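Local coordinates for foldase protein PrsA (Bacillus subtilis, PDB 4WO7), which helps secreted proteins fold outside the cell after their translocation, and has a peptidyl-prolyl cis-trans isomerase activity that is not essential for this role in vivo, at residues D58-E63 with K89-T94; K99-V104 with Q239-K244; G163-F168 with G172-T177; I247-K252 with D256-S261. All coordinates share one frame; numbering follows the deposited sequence.

Contact 1: residues D58-E63 with K89-T94; sequences DNKLKE and KYELLT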
loop_
_atom_site.group_PDB
_atom_site.type_symbol
_atom_site.label_atom_id
_atom_site.label_comp_id
_atom_site.label_asym_id
_atom_site.label_seq_id
_atom_site.Cartn_x
_atom_site.Cartn_y
_atom_site.Cartn_z
ATOM N N ASP A 58 8.881 8.527 25.880
ATOM C CA ASP A 58 9.606 9.641 25.281
ATOM C C ASP A 58 10.795 9.174 24.434
ATOM O O ASP A 58 11.061 9.736 23.377
ATOM C CB ASP A 58 10.069 10.607 26.376
ATOM C CG ASP A 58 8.931 11.464 26.914
ATOM O OD1 ASP A 58 7.766 11.019 26.840
ATOM O OD2 ASP A 58 9.200 12.575 27.421
ATOM N N ASN A 59 11.505 8.150 24.896
ATOM C CA ASN A 59 12.648 7.606 24.158
ATOM C C ASN A 59 12.331 7.127 22.737
ATOM O O ASN A 59 13.080 7.415 21.802
ATOM C CB ASN A 59 13.268 6.455 24.955
ATOM C CG ASN A 59 14.023 6.941 26.180
ATOM O OD1 ASN A 59 13.989 8.127 26.510
ATOM N ND2 ASN A 59 14.684 6.025 26.876
ATOM N N LYS A 60 11.233 6.396 22.569
ATOM C CA LYS A 60 10.872 5.885 21.249
ATOM C C LYS A 60 10.212 7.015 20.448
ATOM O O LYS A 60 10.209 6.995 19.218
ATOM C CB LYS A 60 9.945 4.674 21.361
ATOM C CG LYS A 60 10.386 3.455 20.523
ATOM C CD LYS A 60 10.462 3.679 19.019
ATOM C CE LYS A 60 11.068 2.448 18.336
ATOM N NZ LYS A 60 11.022 2.510 16.850
ATOM N N LEU A 61 9.647 7.991 21.159
ATOM C CA LEU A 61 9.101 9.201 20.537
ATOM C C LEU A 61 10.212 10.035 19.909
ATOM O O LEU A 61 10.034 10.630 18.845
ATOM C CB LEU A 61 8.330 10.044 21.560
ATOM C CG LEU A 61 7.493 11.208 21.014
ATOM C CD1 LEU A 61 6.253 10.746 20.253
ATOM C CD2 LEU A 61 7.112 12.128 22.176
ATOM N N LYS A 62 11.355 10.082 20.583
ATOM C CA LYS A 62 12.511 10.810 20.082
ATOM C C LYS A 62 13.000 10.220 18.769
ATOM O O LYS A 62 13.293 10.944 17.819
ATOM C CB LYS A 62 13.645 10.765 21.103
ATOM C CG LYS A 62 13.416 11.582 22.362
ATOM C CD LYS A 62 14.356 11.129 23.482
ATOM C CE LYS A 62 13.987 11.750 24.825
ATOM N NZ LYS A 62 14.618 11.067 25.993
ATOM N N GLU A 63 13.084 8.894 18.734
ATOM C CA GLU A 63 13.514 8.169 17.547
ATOM C C GLU A 63 12.575 8.455 16.385
ATOM O O GLU A 63 12.976 8.413 15.223
ATOM C CB GLU A 63 13.579 6.667 17.841
ATOM C CG GLU A 63 14.701 6.287 18.803
ATOM C CD GLU A 63 14.689 4.816 19.180
ATOM O OE1 GLU A 63 14.046 4.021 18.463
ATOM O OE2 GLU A 63 15.325 4.456 20.193
ATOM N N LYS A 89 2.910 4.360 22.839
ATOM C CA LYS A 89 2.739 3.460 23.968
ATOM C C LYS A 89 2.263 2.102 23.470
ATOM O O LYS A 89 2.711 1.062 23.948
ATOM C CB LYS A 89 1.754 4.030 24.994
ATOM C CG LYS A 89 1.573 3.121 26.205
ATOM C CD LYS A 89 0.634 3.695 27.251
ATOM C CE LYS A 89 0.608 2.797 28.476
ATOM N NZ LYS A 89 -0.403 3.211 29.482
ATOM N N TYR A 90 1.360 2.123 22.494
ATOM C CA TYR A 90 0.835 0.896 21.918
ATOM C C TYR A 90 1.931 0.093 21.222
ATOM O O TYR A 90 2.006 -1.122 21.397
ATOM C CB TYR A 90 -0.304 1.204 20.945
ATOM C CG TYR A 90 -0.844 -0.010 20.225
ATOM C CD1 TYR A 90 -1.312 -1.110 20.933
ATOM C CD2 TYR A 90 -0.917 -0.048 18.839
ATOM C CE1 TYR A 90 -1.809 -2.220 20.281
ATOM C CE2 TYR A 90 -1.426 -1.154 18.178
ATOM C CZ TYR A 90 -1.870 -2.234 18.907
ATOM O OH TYR A 90 -2.373 -3.341 18.266
ATOM N N GLU A 91 2.791 0.758 20.453
ATOM C CA GLU A 91 3.893 0.055 19.799
ATOM C C GLU A 91 4.834 -0.563 20.838
ATOM O O GLU A 91 5.245 -1.716 20.705
ATOM C CB GLU A 91 4.682 0.982 18.867
ATOM C CG GLU A 91 5.733 0.232 18.047
ATOM C CD GLU A 91 6.502 1.127 17.089
ATOM O OE1 GLU A 91 6.988 2.195 17.523
ATOM O OE2 GLU A 91 6.635 0.754 15.905
ATOM N N LEU A 92 5.177 0.203 21.869
ATOM C CA LEU A 92 6.085 -0.284 22.903
ATOM C C LEU A 92 5.478 -1.488 23.620
ATOM O O LEU A 92 6.187 -2.433 23.963
ATOM C CB LEU A 92 6.424 0.818 23.915
ATOM C CG LEU A 92 7.251 2.011 23.417
ATOM C CD1 LEU A 92 7.369 3.088 24.490
ATOM C CD2 LEU A 92 8.638 1.570 22.978
ATOM N N LEU A 93 4.168 -1.450 23.850
ATOM C CA LEU A 93 3.475 -2.584 24.462
ATOM C C LEU A 93 3.528 -3.834 23.590
ATOM O O LEU A 93 3.860 -4.919 24.071
ATOM C CB LEU A 93 2.015 -2.239 24.750
ATOM C CG LEU A 93 1.775 -1.301 25.933
ATOM C CD1 LEU A 93 0.328 -0.845 25.932
ATOM C CD2 LEU A 93 2.114 -1.983 27.253
ATOM N N THR A 94 3.202 -3.686 22.310
ATOM C CA THR A 94 3.201 -4.824 21.394
ATOM C C THR A 94 4.625 -5.359 21.234
ATOM O O THR A 94 4.837 -6.539 20.945
ATOM C CB THR A 94 2.624 -4.447 20.010
ATOM O OG1 THR A 94 3.336 -3.318 19.487
ATOM C CG2 THR A 94 1.141 -4.094 20.120
#
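Lys60 meets Leu92 and Glu91 with different lengths of its one side chain: the first carbons pack, and the charged end only drifts near a charge. The packed part lies close to the backbone. Leu92 reaches over with its CD2 branch, which sits 3.6 Å from Lys60 CG, with Lys60 CB almost as near, and the two side chains pass at an oblique angle. Val88, a turn back on helix 81-101, also touches Lys60, and Val52, in a loop, lies against Leu92.

Further out things slacken. The Lys60 chain bends at its second torsion (chi2 -61°) and then runs straight, crossing the side chain of Glu91 at about a right angle. Glu91 comes to meet it with CG anti to the backbone N (chi1 -173°) and an extended chain. Even so, Lys60 NZ stops 4.1 Å from Glu91 OE1, opposite charges too far apart for a salt bridge. On its own helix, Lys60 NZ has a long ion pair with Glu63 OE1 at 3.7 Å. Tyr64, also on that helix, reaches across with a weak hydrogen bond from its OH to Glu91 OE1. Replacing Lys60 with an alanine would probably uncover Leu92 CD2 on the side of helix 54-67 and leave Glu91 and Glu63 without the positive charge between them.

With three contacting residues, none of them buried, this is a light surface contact between helix 54-67 and helix 81-101. It is a helix-helix packing contact, its two helices linked through helix 71-78, in the helical part of the foldase outside the parvulin-type sheet.

Contact 2: residues K99-V104 with Q239-K244; sequences KDNIKV and QKVMKK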
loop_
_atom_site.group_PDB
_atom_site.type_symbol
_atom_site.label_atom_id
_atom_site.label_comp_id
_atom_site.label_asym_id
_atom_site.label_seq_id
_atom_site.Cartn_x
_atom_site.Cartn_y
_atom_site.Cartn_z
ATOM N N LYS A 99 8.582 -9.649 22.673
ATOM C CA LYS A 99 9.831 -10.094 23.280
ATOM C C LYS A 99 9.591 -11.257 24.241
ATOM O O LYS A 99 10.369 -12.208 24.276
ATOM C CB LYS A 99 10.530 -8.933 23.984
ATOM C CG LYS A 99 11.342 -8.059 23.038
ATOM C CD LYS A 99 11.741 -6.741 23.677
ATOM C CE LYS A 99 12.484 -5.859 22.684
ATOM N NZ LYS A 99 12.859 -4.551 23.280
ATOM N N ASP A 100 8.521 -11.184 25.027
ATOM C CA ASP A 100 8.228 -12.249 25.986
ATOM C C ASP A 100 7.710 -13.522 25.309
ATOM O O ASP A 100 7.878 -14.620 25.844
ATOM C CB ASP A 100 7.223 -11.776 27.040
ATOM C CG ASP A 100 7.868 -10.917 28.111
ATOM O OD1 ASP A 100 8.568 -9.943 27.755
ATOM O OD2 ASP A 100 7.682 -11.224 29.311
ATOM N N ASN A 101 7.087 -13.375 24.143
ATOM C CA ASN A 101 6.387 -14.489 23.504
ATOM C C ASN A 101 7.112 -15.050 22.277
ATOM O O ASN A 101 6.887 -16.199 21.896
ATOM C CB ASN A 101 4.979 -14.044 23.107
ATOM C CG ASN A 101 4.060 -13.893 24.301
ATOM O OD1 ASN A 101 3.289 -14.794 24.626
ATOM N ND2 ASN A 101 4.171 -12.763 24.985
ATOM N N ILE A 102 7.961 -14.242 21.644
ATOM C CA ILE A 102 8.782 -14.731 20.530
ATOM C C ILE A 102 9.991 -15.490 21.045
ATOM O O ILE A 102 10.682 -15.025 21.953
ATOM C CB ILE A 102 9.284 -13.598 19.612
ATOM C CG1 ILE A 102 8.113 -12.946 18.882
ATOM C CG2 ILE A 102 10.324 -14.135 18.595
ATOM C CD1 ILE A 102 8.495 -11.703 18.111
ATOM N N LYS A 103 10.231 -16.664 20.473
ATOM C CA LYS A 103 11.418 -17.452 20.785
ATOM C C LYS A 103 12.178 -17.805 19.504
ATOM O O LYS A 103 11.600 -18.394 18.588
ATOM C CB LYS A 103 11.015 -18.701 21.562
ATOM C CG LYS A 103 10.324 -18.343 22.863
ATOM C CD LYS A 103 9.882 -19.565 23.627
ATOM C CE LYS A 103 9.180 -19.175 24.918
ATOM N NZ LYS A 103 8.786 -20.360 25.722
ATOM N N VAL A 104 13.460 -17.447 19.428
ATOM C CA VAL A 104 14.278 -17.852 18.284
ATOM C C VAL A 104 15.004 -19.145 18.642
ATOM O O VAL A 104 15.620 -19.261 19.704
ATOM C CB VAL A 104 15.327 -16.784 17.833
ATOM C CG1 VAL A 104 14.742 -15.390 17.910
ATOM C CG2 VAL A 104 16.602 -16.810 18.664
ATOM N N GLN A 239 -1.301 -12.021 19.785
ATOM C CA GLN A 239 -2.543 -12.785 19.746
ATOM C C GLN A 239 -2.524 -13.948 20.737
ATOM O O GLN A 239 -3.575 -14.392 21.205
ATOM C CB GLN A 239 -2.800 -13.303 18.326
ATOM C CG GLN A 239 -4.236 -13.693 18.047
ATOM C CD GLN A 239 -5.214 -12.556 18.265
ATOM O OE1 GLN A 239 -4.827 -11.388 18.318
ATOM N NE2 GLN A 239 -6.493 -12.894 18.391
ATOM N N LYS A 240 -1.335 -14.453 21.047
ATOM C CA LYS A 240 -1.211 -15.475 22.081
ATOM C C LYS A 240 -1.617 -14.933 23.440
ATOM O O LYS A 240 -2.215 -15.638 24.255
ATOM C CB LYS A 240 0.213 -15.997 22.169
ATOM C CG LYS A 240 0.635 -16.873 21.035
ATOM C CD LYS A 240 1.998 -17.424 21.351
ATOM C CE LYS A 240 2.509 -18.358 20.292
ATOM N NZ LYS A 240 3.843 -18.841 20.716
ATOM N N VAL A 241 -1.274 -13.675 23.682
ATOM C CA VAL A 241 -1.587 -13.040 24.948
ATOM C C VAL A 241 -3.087 -12.816 25.007
ATOM O O VAL A 241 -3.705 -12.977 26.059
ATOM C CB VAL A 241 -0.854 -11.692 25.120
ATOM C CG1 VAL A 241 -1.168 -11.087 26.475
ATOM C CG2 VAL A 241 0.646 -11.870 24.974
HETATM N N MSE A 242 -3.669 -12.464 23.863
HETATM C CA MSE A 242 -5.082 -12.125 23.794
HETATM C C MSE A 242 -5.984 -13.339 24.025
HETATM O O MSE A 242 -7.056 -13.208 24.615
HETATM C CB MSE A 242 -5.404 -11.480 22.443
HETATM C CG MSE A 242 -4.749 -10.115 22.216
HETATM SE SE MSE A 242 -5.072 -8.835 23.659
HETATM C CE MSE A 242 -6.971 -9.178 23.890
ATOM N N LYS A 243 -5.562 -14.517 23.570
ATOM C CA LYS A 243 -6.333 -15.734 23.840
ATOM C C LYS A 243 -6.332 -16.077 25.324
ATOM O O LYS A 243 -7.354 -16.501 25.865
ATOM C CB LYS A 243 -5.817 -16.934 23.041
ATOM C CG LYS A 243 -6.271 -16.980 21.593
ATOM C CD LYS A 243 -5.782 -18.253 20.928
ATOM C CE LYS A 243 -6.363 -18.420 19.540
ATOM N NZ LYS A 243 -5.898 -19.693 18.928
ATOM N N LYS A 244 -5.189 -15.901 25.981
ATOM C CA LYS A 244 -5.071 -16.241 27.395
ATOM C C LYS A 244 -5.908 -15.294 28.249
ATOM O O LYS A 244 -6.118 -15.541 29.436
ATOM C CB LYS A 244 -3.613 -16.184 27.856
ATOM C CG LYS A 244 -2.734 -17.310 27.338
ATOM C CD LYS A 244 -1.414 -17.380 28.109
ATOM C CE LYS A 244 -0.191 -17.005 27.270
ATOM N NZ LYS A 244 0.264 -15.595 27.427
#
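Asn101 and Val241 are brought together by matching first torsions: Asn101 CG stands anti to its carbonyl carbon (chi1 -73°), and the CG2 branch of Val241 does the same on helix 231-244. The amide of Asn101 and this methyl therefore face one another, their side chains crossing at about a right angle. Val241 CG2 is 3.6 Å from Asn101 ND2 and 4.0 Å from Asn101 OD1, so the methyl lies against the whole amide group, contacting it without any polar bond.

The amide's NH2 is used elsewhere. ND2 turns back to donate to the carbonyl O of Ala97, one turn earlier in helix 81-101, which holds the side chain close to the end of its own helix. Asn101 is the last helical residue, and Ile102 is the first to leave helical backbone angles.

Here two helices far apart in sequence meet: one from before the parvulin-type isomerase sheet, the other from after it. Their pairing belongs to the helical body that the N- and C-terminal parts of the chain build together.

Around Val241 the contact thins out. Lys240 runs past Asn101 in the opposite direction, with Lys240 CB 4.1 Å from Asn101 OD1. Lys244, bent at its third and fourth torsions, brings its NZ only to 4.2 Å from Asn101 OD1, beyond bonding distance. With Asn101 cut back to an alanine, Val241 CG2 would probably lose the amide packed against it and the carbonyl of Ala97 this side-chain donor. Tyr50 also packs on Asn101, and Val241 packs on Leu46 of helix 21-49 as well.

Contact 3: residues G163-F168 with G172-T177; sequences GDLGWF and GQMDET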
loop_
_atom_site.group_PDB
_atom_site.type_symbol
_atom_site.label_atom_id
_atom_site.label_comp_id
_atom_site.label_asym_id
_atom_site.label_seq_id
_atom_site.Cartn_x
_atom_site.Cartn_y
_atom_site.Cartn_z
ATOM N N GLY A 163 25.300 5.761 10.592
ATOM C CA GLY A 163 25.809 5.405 9.277
ATOM C C GLY A 163 25.750 3.921 8.933
ATOM O O GLY A 163 26.092 3.535 7.817
ATOM N N ASP A 164 25.309 3.094 9.878
ATOM C CA ASP A 164 25.276 1.639 9.699
ATOM C C ASP A 164 24.404 1.166 8.539
ATOM O O ASP A 164 23.263 1.606 8.388
ATOM C CB ASP A 164 24.799 0.968 10.987
ATOM C CG ASP A 164 24.770 -0.545 10.883
ATOM O OD1 ASP A 164 25.658 -1.127 10.230
ATOM O OD2 ASP A 164 23.848 -1.156 11.459
ATOM N N LEU A 165 24.958 0.267 7.724
ATOM C CA LEU A 165 24.257 -0.289 6.567
ATOM C C LEU A 165 23.826 -1.741 6.785
ATOM O O LEU A 165 23.161 -2.332 5.933
ATOM C CB LEU A 165 25.151 -0.205 5.329
ATOM C CG LEU A 165 25.379 1.212 4.812
ATOM C CD1 LEU A 165 26.551 1.234 3.849
ATOM C CD2 LEU A 165 24.117 1.722 4.138
ATOM N N GLY A 166 24.199 -2.316 7.922
ATOM C CA GLY A 166 23.917 -3.718 8.167
ATOM C C GLY A 166 24.765 -4.594 7.254
ATOM O O GLY A 166 25.759 -4.132 6.691
ATOM N N TRP A 167 24.377 -5.858 7.108
ATOM C CA TRP A 167 25.125 -6.813 6.287
ATOM C C TRP A 167 24.767 -6.707 4.813
ATOM O O TRP A 167 23.648 -6.340 4.460
ATOM C CB TRP A 167 24.864 -8.247 6.750
ATOM C CG TRP A 167 25.370 -8.545 8.130
ATOM C CD1 TRP A 167 24.696 -8.380 9.308
ATOM C CD2 TRP A 167 26.657 -9.073 8.476
ATOM N NE1 TRP A 167 25.488 -8.764 10.364
ATOM C CE2 TRP A 167 26.697 -9.196 9.879
ATOM C CE3 TRP A 167 27.782 -9.449 7.737
ATOM C CZ2 TRP A 167 27.814 -9.681 10.556
ATOM C CZ3 TRP A 167 28.889 -9.932 8.413
ATOM C CH2 TRP A 167 28.896 -10.043 9.805
ATOM N N PHE A 168 25.732 -7.028 3.955
ATOM C CA PHE A 168 25.509 -7.041 2.515
ATOM C C PHE A 168 26.642 -7.789 1.822
ATOM O O PHE A 168 27.776 -7.780 2.304
ATOM C CB PHE A 168 25.432 -5.617 1.985
ATOM C CG PHE A 168 26.705 -4.848 2.180
ATOM C CD1 PHE A 168 27.026 -4.297 3.413
ATOM C CD2 PHE A 168 27.587 -4.685 1.127
ATOM C CE1 PHE A 168 28.209 -3.597 3.588
ATOM C CE2 PHE A 168 28.768 -3.984 1.296
ATOM C CZ PHE A 168 29.079 -3.442 2.525
ATOM N N GLY A 172 25.558 -8.025 -5.017
ATOM C CA GLY A 172 24.397 -7.180 -5.182
ATOM C C GLY A 172 24.112 -6.484 -3.873
ATOM O O GLY A 172 25.030 -6.213 -3.096
ATOM N N GLN A 173 22.842 -6.177 -3.636
ATOM C CA GLN A 173 22.422 -5.497 -2.415
ATOM C C GLN A 173 23.079 -4.124 -2.260
ATOM O O GLN A 173 23.008 -3.532 -1.185
ATOM C CB GLN A 173 22.743 -6.356 -1.182
ATOM C CG GLN A 173 22.110 -7.747 -1.157
ATOM C CD GLN A 173 20.597 -7.723 -1.025
ATOM O OE1 GLN A 173 19.953 -6.697 -1.235
ATOM N NE2 GLN A 173 20.026 -8.855 -0.635
HETATM N N MSE A 174 23.713 -3.625 -3.323
HETATM C CA MSE A 174 24.344 -2.302 -3.309
HETATM C C MSE A 174 24.898 -1.942 -4.685
HETATM O O MSE A 174 24.861 -2.747 -5.615
HETATM C CB MSE A 174 25.481 -2.240 -2.282
HETATM C CG MSE A 174 25.504 -0.961 -1.455
HETATM SE SE MSE A 174 24.073 -0.896 -0.135
HETATM C CE MSE A 174 23.718 1.016 -0.142
ATOM N N ASP A 175 25.416 -0.721 -4.800
ATOM C CA ASP A 175 26.104 -0.271 -6.007
ATOM C C ASP A 175 27.456 -0.972 -6.132
ATOM O O ASP A 175 28.126 -1.206 -5.126
ATOM C CB ASP A 175 26.279 1.251 -5.969
ATOM C CG ASP A 175 27.035 1.790 -7.167
ATOM O OD1 ASP A 175 26.958 1.179 -8.253
ATOM O OD2 ASP A 175 27.700 2.837 -7.021
ATOM N N GLU A 176 27.860 -1.315 -7.354
ATOM C CA GLU A 176 29.118 -2.036 -7.546
ATOM C C GLU A 176 30.327 -1.166 -7.240
ATOM O O GLU A 176 31.387 -1.680 -6.894
ATOM C CB GLU A 176 29.258 -2.571 -8.967
ATOM C CG GLU A 176 28.464 -3.823 -9.249
ATOM C CD GLU A 176 28.752 -4.378 -10.628
ATOM O OE1 GLU A 176 29.919 -4.282 -11.074
ATOM O OE2 GLU A 176 27.796 -4.791 -11.316
ATOM N N THR A 177 30.177 0.148 -7.368
ATOM C CA THR A 177 31.281 1.048 -7.069
ATOM C C THR A 177 31.536 1.083 -5.571
ATOM O O THR A 177 32.683 1.116 -5.126
ATOM C CB THR A 177 31.012 2.495 -7.551
ATOM O OG1 THR A 177 30.502 2.487 -8.889
ATOM C CG2 THR A 177 32.291 3.315 -7.499
#
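Phe168 and Gln173 are where the two backbones come closest, their CA atoms 6.0 Å apart, as the chain leaves strand 164-169, turns, and passes through Gln173 with a positive phi (60°). The side chains of these two residues meet at their roots: Phe168 CB lies 4.2 Å from Gln173 CB, after which the amide end of Gln173 leads away. Phe168 CG sits between the backbone N and the carbonyl carbon (chi1 63°), an orientation in which Gly166 O lies at the edge of the ring and in its plane.

The second point of contact is apolar and loose. Leu165 extends its CD2 branch to the terminal methyl of Met174, a selenomethionine, with Leu165 CD2 4.4 Å from Met174 CE. Both side chains set off toward the opposing segment, but Met174 is exposed.

Each segment also carries a local aspartate bond. Asp164 OD1 accepts from Gly166 N at 3.0 Å, met from above the carboxylate plane, which makes an Asx turn; its other oxygen pairs with Arg121. Asp175 takes the N-cap position of helix 176-183, with a weak bond from Thr177 N to Asp175 OD1.

This strand-turn-helix unit belongs to the parvulin-type isomerase domain. Strand 164-169 lies at one margin of the four-stranded antiparallel sheet, bonded through its backbone to strand 119-127. Phe168 packs on Ile120 and Ala122 of that strand and on Ala182 of helix 176-183, while Leu165 bridges between His124 of the strand and Phe178 of the helix.

Contact 4: residues I247-K252 with D256-S261; sequences IEVKDK and DTFNTS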
loop_
_atom_site.group_PDB
_atom_site.type_symbol
_atom_site.label_atom_id
_atom_site.label_comp_id
_atom_site.label_asym_id
_atom_site.label_seq_id
_atom_site.Cartn_x
_atom_site.Cartn_y
_atom_site.Cartn_z
ATOM N N ILE A 247 -11.611 -12.336 26.427
ATOM C CA ILE A 247 -12.244 -11.300 25.627
ATOM C C ILE A 247 -13.598 -11.785 25.168
ATOM O O ILE A 247 -13.722 -12.872 24.602
ATOM C CB ILE A 247 -11.437 -10.920 24.376
ATOM C CG1 ILE A 247 -9.939 -10.836 24.681
ATOM C CG2 ILE A 247 -11.952 -9.602 23.819
ATOM C CD1 ILE A 247 -9.582 -9.873 25.790
ATOM N N GLU A 248 -14.608 -10.969 25.426
ATOM C CA GLU A 248 -15.970 -11.264 25.021
ATOM C C GLU A 248 -16.564 -10.070 24.282
ATOM O O GLU A 248 -16.858 -9.038 24.888
ATOM C CB GLU A 248 -16.814 -11.622 26.239
ATOM C CG GLU A 248 -18.221 -12.055 25.903
ATOM C CD GLU A 248 -19.002 -12.481 27.129
ATOM O OE1 GLU A 248 -18.433 -12.440 28.242
ATOM O OE2 GLU A 248 -20.182 -12.863 26.978
ATOM N N VAL A 249 -16.725 -10.206 22.971
ATOM C CA VAL A 249 -17.296 -9.135 22.170
ATOM C C VAL A 249 -18.814 -9.210 22.246
ATOM O O VAL A 249 -19.405 -10.224 21.879
ATOM C CB VAL A 249 -16.856 -9.216 20.700
ATOM C CG1 VAL A 249 -17.526 -8.109 19.887
ATOM C CG2 VAL A 249 -15.354 -9.082 20.593
ATOM N N LYS A 250 -19.446 -8.143 22.726
ATOM C CA LYS A 250 -20.887 -8.166 22.926
ATOM C C LYS A 250 -21.628 -7.669 21.692
ATOM O O LYS A 250 -22.827 -7.912 21.538
ATOM C CB LYS A 250 -21.285 -7.300 24.116
ATOM C CG LYS A 250 -20.770 -7.791 25.446
ATOM C CD LYS A 250 -21.570 -8.959 25.977
ATOM C CE LYS A 250 -21.037 -9.390 27.332
ATOM N NZ LYS A 250 -21.808 -10.517 27.915
ATOM N N ASP A 251 -20.912 -6.967 20.819
ATOM C CA ASP A 251 -21.499 -6.442 19.594
ATOM C C ASP A 251 -21.475 -7.527 18.524
ATOM O O ASP A 251 -20.405 -7.997 18.141
ATOM C CB ASP A 251 -20.731 -5.196 19.134
ATOM C CG ASP A 251 -21.405 -4.477 17.982
ATOM O OD1 ASP A 251 -21.182 -4.875 16.820
ATOM O OD2 ASP A 251 -22.148 -3.505 18.238
ATOM N N LYS A 252 -22.649 -7.906 18.023
ATOM C CA LYS A 252 -22.732 -8.999 17.054
ATOM C C LYS A 252 -21.982 -8.703 15.761
ATOM O O LYS A 252 -21.377 -9.603 15.178
ATOM C CB LYS A 252 -24.179 -9.369 16.710
ATOM C CG LYS A 252 -24.952 -10.044 17.836
ATOM C CD LYS A 252 -26.377 -10.397 17.404
ATOM C CE LYS A 252 -26.337 -11.511 16.351
ATOM N NZ LYS A 252 -27.669 -11.998 15.905
ATOM N N ASP A 256 -16.223 -12.325 16.548
ATOM C CA ASP A 256 -15.214 -13.062 15.803
ATOM C C ASP A 256 -14.028 -12.174 15.420
ATOM O O ASP A 256 -13.196 -12.560 14.594
ATOM C CB ASP A 256 -15.831 -13.661 14.536
ATOM C CG ASP A 256 -17.123 -14.404 14.815
ATOM O OD1 ASP A 256 -17.080 -15.451 15.490
ATOM O OD2 ASP A 256 -18.187 -13.923 14.368
ATOM N N THR A 257 -13.961 -10.982 16.005
ATOM C CA THR A 257 -12.855 -10.076 15.744
ATOM C C THR A 257 -11.602 -10.698 16.345
ATOM O O THR A 257 -10.533 -10.666 15.737
ATOM C CB THR A 257 -13.117 -8.666 16.318
ATOM O OG1 THR A 257 -14.196 -8.061 15.592
ATOM C CG2 THR A 257 -11.885 -7.778 16.188
ATOM N N PHE A 258 -11.757 -11.256 17.548
ATOM C CA PHE A 258 -10.683 -11.941 18.274
ATOM C C PHE A 258 -10.841 -13.441 18.342
ATOM O O PHE A 258 -9.971 -14.122 18.875
ATOM C CB PHE A 258 -10.620 -11.469 19.718
ATOM C CG PHE A 258 -10.326 -10.030 19.874
ATOM C CD1 PHE A 258 -9.023 -9.572 19.825
ATOM C CD2 PHE A 258 -11.352 -9.128 20.080
ATOM C CE1 PHE A 258 -8.747 -8.236 19.976
ATOM C CE2 PHE A 258 -11.085 -7.793 20.234
ATOM C CZ PHE A 258 -9.780 -7.345 20.183
ATOM N N ASN A 259 -11.921 -13.969 17.786
ATOM C CA ASN A 259 -12.275 -15.351 18.073
ATOM C C ASN A 259 -11.255 -16.294 17.481
ATOM O O ASN A 259 -10.805 -17.236 18.136
ATOM C CB ASN A 259 -13.663 -15.655 17.519
ATOM C CG ASN A 259 -14.107 -17.082 17.777
ATOM O OD1 ASN A 259 -13.346 -18.036 17.620
ATOM N ND2 ASN A 259 -15.359 -17.231 18.168
ATOM N N THR A 260 -10.873 -16.012 16.247
ATOM C CA THR A 260 -9.926 -16.840 15.530
ATOM C C THR A 260 -8.803 -15.983 14.979
ATOM O O THR A 260 -9.029 -14.844 14.574
ATOM C CB THR A 260 -10.596 -17.576 14.372
ATOM O OG1 THR A 260 -11.208 -16.626 13.490
ATOM C CG2 THR A 260 -11.651 -18.516 14.906
ATOM N N SER A 261 -7.581 -16.514 14.990
ATOM C CA SER A 261 -6.438 -15.798 14.417
ATOM C C SER A 261 -5.201 -16.682 14.289
ATOM O O SER A 261 -5.236 -17.689 13.570
ATOM C CB SER A 261 -6.117 -14.557 15.244
ATOM O OG SER A 261 -7.194 -13.631 15.160
#
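Phe258 packs against Ile247 and Val249 beside a strand that helps join two subunits: Glu248 and Val249 pair in an antiparallel beta ladder with a strand of the second subunit, so the sheet runs across the dimer interface. Within the chain, the tail folds back on this strand through one aromatic side chain.

Phe258 has CG anti to its carbonyl carbon (chi1 -62°), which places the CD2 corner of the ring beside Ile247 and Val249. That corner takes both aliphatic partners. Ile247 comes with CG2, the branch anti to its backbone N, and this methyl lies 3.8 Å from Phe258 CD2 in an oblique approach. Val249, two residues on, uses the branch placed the other way, anti to the carbonyl carbon; its CG2 meets the ring edge close to the ring plane, 4.0 Å from Phe258 CD2, and the two side chains cross at about a right angle.

Helix 21-49 backs the group, with Val41 touching both Ile247 and Phe258. Glu248 turns away from the tail, and its OE2 bonds weakly to Lys250 NZ in a salt bridge. One face of the phenyl ring carries the methyl of the preceding residue, Thr257 CG2, 4.1 Å above the ring plane and offset toward the rim.

Overall arrangement
Along the chain, contact 1 comes first and shares helix 81-101 with contact 2, their centres 19 Å apart. Contact 2 then brings helix 231-244 back to the end of helix 81-101, and the whole isomerase sheet, with contact 3 in it, lies in the excursion between. Contact 3 is 34 Å from contact 2, centre to centre. Contact 4 follows directly after helix 231-244 and touches contact 2, Met242 of the helix packing on Ile247. Contacts 3 and 4 are on opposite sides of the chain's centre, 45 Å apart between centres. The foldase thus sets its isomerase domain apart from a helical body whose far side leads to the dimer interface.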